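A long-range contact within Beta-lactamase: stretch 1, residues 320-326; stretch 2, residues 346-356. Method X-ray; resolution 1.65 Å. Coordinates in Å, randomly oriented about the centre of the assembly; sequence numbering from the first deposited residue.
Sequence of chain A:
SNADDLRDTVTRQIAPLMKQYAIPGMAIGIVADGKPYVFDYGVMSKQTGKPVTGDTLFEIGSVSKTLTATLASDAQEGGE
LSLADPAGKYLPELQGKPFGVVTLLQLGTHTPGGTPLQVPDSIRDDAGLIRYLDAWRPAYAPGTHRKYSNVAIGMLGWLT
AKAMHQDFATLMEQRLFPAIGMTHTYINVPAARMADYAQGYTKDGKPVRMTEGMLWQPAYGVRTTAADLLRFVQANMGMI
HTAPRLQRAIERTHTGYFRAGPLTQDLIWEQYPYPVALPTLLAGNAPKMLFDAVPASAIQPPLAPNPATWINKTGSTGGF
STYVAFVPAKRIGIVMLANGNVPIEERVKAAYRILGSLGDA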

# COMPACT_ATOMS: atom_id res chain seq x y z
N PHE A 320 -2.42 12.01 7.11
CA PHE A 320 -2.70 10.67 7.61
C PHE A 320 -1.44 9.80 7.64
O PHE A 320 -0.49 10.02 6.89
N SER A 321 -1.47 8.78 8.50
CA SER A 321 -0.37 7.83 8.63
C SER A 321 -0.91 6.40 8.67
O SER A 321 -1.82 6.11 9.44
N THR A 322 -0.32 5.52 7.86
CA THR A 322 -0.79 4.15 7.69
C THR A 322 0.38 3.18 7.81
O THR A 322 1.50 3.49 7.39
N TYR A 323 0.11 2.00 8.36
CA TYR A 323 1.07 0.91 8.36
C TYR A 323 0.32 -0.41 8.31
O TYR A 323 -0.71 -0.57 8.97
N VAL A 324 0.85 -1.36 7.54
CA VAL A 324 0.27 -2.68 7.37
C VAL A 324 1.39 -3.70 7.48
O VAL A 324 2.41 -3.57 6.80
N ALA A 325 1.21 -4.73 8.30
CA ALA A 325 2.22 -5.77 8.41
C ALA A 325 1.57 -7.09 8.79
O ALA A 325 0.66 -7.11 9.62
N PHE A 326 2.04 -8.19 8.20
CA PHE A 326 1.44 -9.48 8.52
C PHE A 326 2.44 -10.60 8.26
O PHE A 326 3.45 -10.40 7.58
N GLU A 346 8.02 4.71 14.29
CA GLU A 346 7.17 4.52 15.45
C GLU A 346 5.97 3.63 15.14
O GLU A 346 5.50 2.89 16.01
N ARG A 347 5.44 3.69 13.91
CA ARG A 347 4.45 2.70 13.51
C ARG A 347 5.07 1.31 13.50
O ARG A 347 4.44 0.33 13.91
N VAL A 348 6.31 1.21 13.03
CA VAL A 348 6.99 -0.07 12.95
C VAL A 348 7.17 -0.66 14.34
O VAL A 348 6.86 -1.83 14.59
N LYS A 349 7.66 0.17 15.28
CA LYS A 349 7.95 -0.32 16.63
C LYS A 349 6.69 -0.82 17.32
O LYS A 349 6.72 -1.86 17.98
N ALA A 350 5.59 -0.09 17.18
CA ALA A 350 4.34 -0.49 17.83
C ALA A 350 3.81 -1.79 17.23
O ALA A 350 3.39 -2.69 17.96
N ALA A 351 3.84 -1.92 15.90
CA ALA A 351 3.41 -3.17 15.28
C ALA A 351 4.27 -4.33 15.75
O ALA A 351 3.76 -5.42 16.05
N TYR A 352 5.58 -4.13 15.81
CA TYR A 352 6.48 -5.20 16.23
C TYR A 352 6.20 -5.62 17.66
O TYR A 352 6.17 -6.82 17.97
N ARG A 353 5.98 -4.66 18.55
CA ARG A 353 5.63 -4.99 19.93
C ARG A 353 4.27 -5.66 20.01
O ARG A 353 4.12 -6.70 20.65
N ILE A 354 3.26 -5.08 19.35
CA ILE A 354 1.92 -5.64 19.38
C ILE A 354 1.93 -7.06 18.82
O ILE A 354 1.50 -8.01 19.49
N LEU A 355 2.42 -7.22 17.59
CA LEU A 355 2.43 -8.56 17.00
C LEU A 355 3.28 -9.53 17.80
O LEU A 355 2.96 -10.73 17.87
N GLY A 356 4.36 -9.05 18.43
CA GLY A 356 5.14 -9.89 19.31
C GLY A 356 4.38 -10.37 20.53
O GLY A 356 4.79 -11.34 21.16

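The strand 321-326 lies against the helix 346-356 with an axis-to-axis closest approach of 8.9 Å and an angle of 38° between their N-to-C directions, so the two run roughly the same way and the helix offers one stripe of residues to the strand. The contact is modest, 352 Å² summed over both sides. The direction of each CA-to-CB bond separates the participants. On the strand the usual alternation holds: Ser321, Tyr323 and Ala325 point toward the helix, while Thr322, Val324 and Phe326 point away. On the helix, Arg347, Ala351 and Leu355 point toward the strand, spaced four residues apart as expected for a single helical face; Val348 points sideways but still reaches the contact.

Tyr323 and Arg347 each have 89 Å² covered by the other stretch, the largest values in the contact, and their CA atoms are 6.4 Å apart. Tyr323 has chi1 of -174° (t) and chi2 of 60°, a conformation that carries its ring obliquely across the helix, against Val348 and Ala351. Three observations fix the position of the ring: Val348 CA lies over one face, Ala351 CB sits at the edge near the ring plane, and Tyr323 CE2 comes within 3.5 Å of Ala351 CB. The small methyl of Ala351 thus meets the ring edge directly. Farther along, Tyr323 CZ is 4.1 Å from Val348 CG2; Val348 adopts chi1 of 173° (t), with that methyl on the same side of the ring plane as Val348 CA. The phenolic OH is hydrogen-bonded elsewhere in the structure.

Arg347 combines apolar packing at its base with polar contact at its tip. Its CB lies 3.8 Å from Tyr323 CB, so the two side chains begin in contact before diverging. The chi1 of -35° falls in the m well but well away from -60°, while chi2 of 172° (t), chi3 of -161° (t) and chi4 of 172° keep the rest extended. This reach carries the guanidinium back toward the start of the strand, where Arg347 NH1 donates a hydrogen bond to Thr322 O at 2.9 Å, with an N-H...acceptor angle of 136°. The acceptor lies near the guanidinium plane, at its edge, as suits an in-plane N-H donor. Thr322 therefore takes part through its backbone carbonyl, although its CA-to-CB bond points away from the helix. Ser321, chi1 -65° (m), brings OG to 3.4 Å from Arg347 NH2, but OG lies over the guanidinium face and the angle is poor; this is proximity, not a hydrogen bond.

Toward the C-terminal end the packing loosens. Ala325 and Ala351 are in register, with CA atoms 7.4 Å apart. Leu355, with chi1 of -73° (m) and chi2 of -164° (t), directs CD1 back to the strand, where it lies 4.0 Å from Ala325 O.

Away from the strand, Lys349 NZ forms a very short 2.4 Å salt bridge with Glu346 OE2, one helical turn back; neither residue is covered by the strand.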

# COMPACT_ATOMS: atom_id res chain seq x y z
CB PHE A 320 -3.75 9.95 6.74
CG PHE A 320 -5.11 10.60 6.74
CD1 PHE A 320 -5.37 11.74 5.99
CD2 PHE A 320 -6.16 10.03 7.45
CE1 PHE A 320 -6.63 12.32 5.98
CE2 PHE A 320 -7.43 10.60 7.44
CZ PHE A 320 -7.66 11.75 6.70
CB SER A 321 0.45 8.10 9.89
OG SER A 321 1.10 9.36 9.82
CB THR A 322 -1.45 3.97 6.32
OG1 THR A 322 -2.36 5.05 6.10
CG2 THR A 322 -2.21 2.66 6.24
CB TYR A 323 1.98 0.93 9.60
CG TYR A 323 3.09 -0.10 9.57
CD1 TYR A 323 4.04 -0.09 8.55
CD2 TYR A 323 3.19 -1.08 10.54
CE1 TYR A 323 5.07 -1.03 8.51
CE2 TYR A 323 4.22 -2.02 10.52
CZ TYR A 323 5.15 -1.99 9.50
OH TYR A 323 6.16 -2.92 9.47
CB VAL A 324 -0.42 -2.82 6.01
CG1 VAL A 324 -0.90 -4.24 5.82
CG2 VAL A 324 -1.57 -1.82 5.88
CB ALA A 325 3.30 -5.41 9.45
CB PHE A 326 0.14 -9.70 7.74
CG PHE A 326 0.30 -9.63 6.25
CD1 PHE A 326 0.36 -8.41 5.60
CD2 PHE A 326 0.39 -10.80 5.50
CE1 PHE A 326 0.51 -8.36 4.23
CE2 PHE A 326 0.54 -10.74 4.13
CZ PHE A 326 0.60 -9.52 3.49
CB GLU A 346 6.71 5.87 16.01
CG GLU A 346 7.79 6.63 16.73
CD GLU A 346 8.34 5.87 17.92
OE1 GLU A 346 7.57 5.15 18.59
OE2 GLU A 346 9.56 5.97 18.18
CB ARG A 347 3.89 3.04 12.12
CG ARG A 347 3.75 4.51 11.84
CD ARG A 347 3.37 4.76 10.38
NE ARG A 347 3.67 6.14 10.00
CZ ARG A 347 3.60 6.60 8.76
NH1 ARG A 347 3.24 5.80 7.78
NH2 ARG A 347 3.90 7.86 8.50
CB VAL A 348 8.34 0.09 12.22
CG1 VAL A 348 9.13 -1.19 12.28
CG2 VAL A 348 8.10 0.50 10.78
CB LYS A 349 8.60 0.77 17.46
CG LYS A 349 9.98 1.19 17.02
CD LYS A 349 10.49 2.30 17.92
CE LYS A 349 11.35 3.28 17.15
NZ LYS A 349 11.45 4.58 17.89
CB ALA A 350 3.32 0.63 17.72
CB ALA A 351 3.47 -3.03 13.76
CB TYR A 352 7.93 -4.74 16.07
CG TYR A 352 8.99 -5.82 16.17
CD1 TYR A 352 9.26 -6.66 15.10
CD2 TYR A 352 9.75 -5.97 17.33
CE1 TYR A 352 10.24 -7.63 15.18
CE2 TYR A 352 10.74 -6.94 17.41
CZ TYR A 352 10.98 -7.77 16.33
OH TYR A 352 11.96 -8.74 16.43
CB ARG A 353 5.66 -3.74 20.79
CG ARG A 353 7.00 -3.04 20.80
CD ARG A 353 6.98 -1.81 21.68
NE ARG A 353 8.19 -1.00 21.57
CZ ARG A 353 8.22 0.23 21.06
NH1 ARG A 353 7.10 0.79 20.63
NH2 ARG A 353 9.37 0.89 21.00
CB ILE A 354 0.93 -4.75 18.63
CG1 ILE A 354 0.69 -3.46 19.40
CG2 ILE A 354 -0.38 -5.47 18.42
CD1 ILE A 354 -0.00 -2.40 18.58
CB LEU A 355 2.90 -8.49 15.55
CG LEU A 355 1.89 -7.88 14.58
CD1 LEU A 355 2.27 -8.20 13.15
CD2 LEU A 355 0.47 -8.35 14.89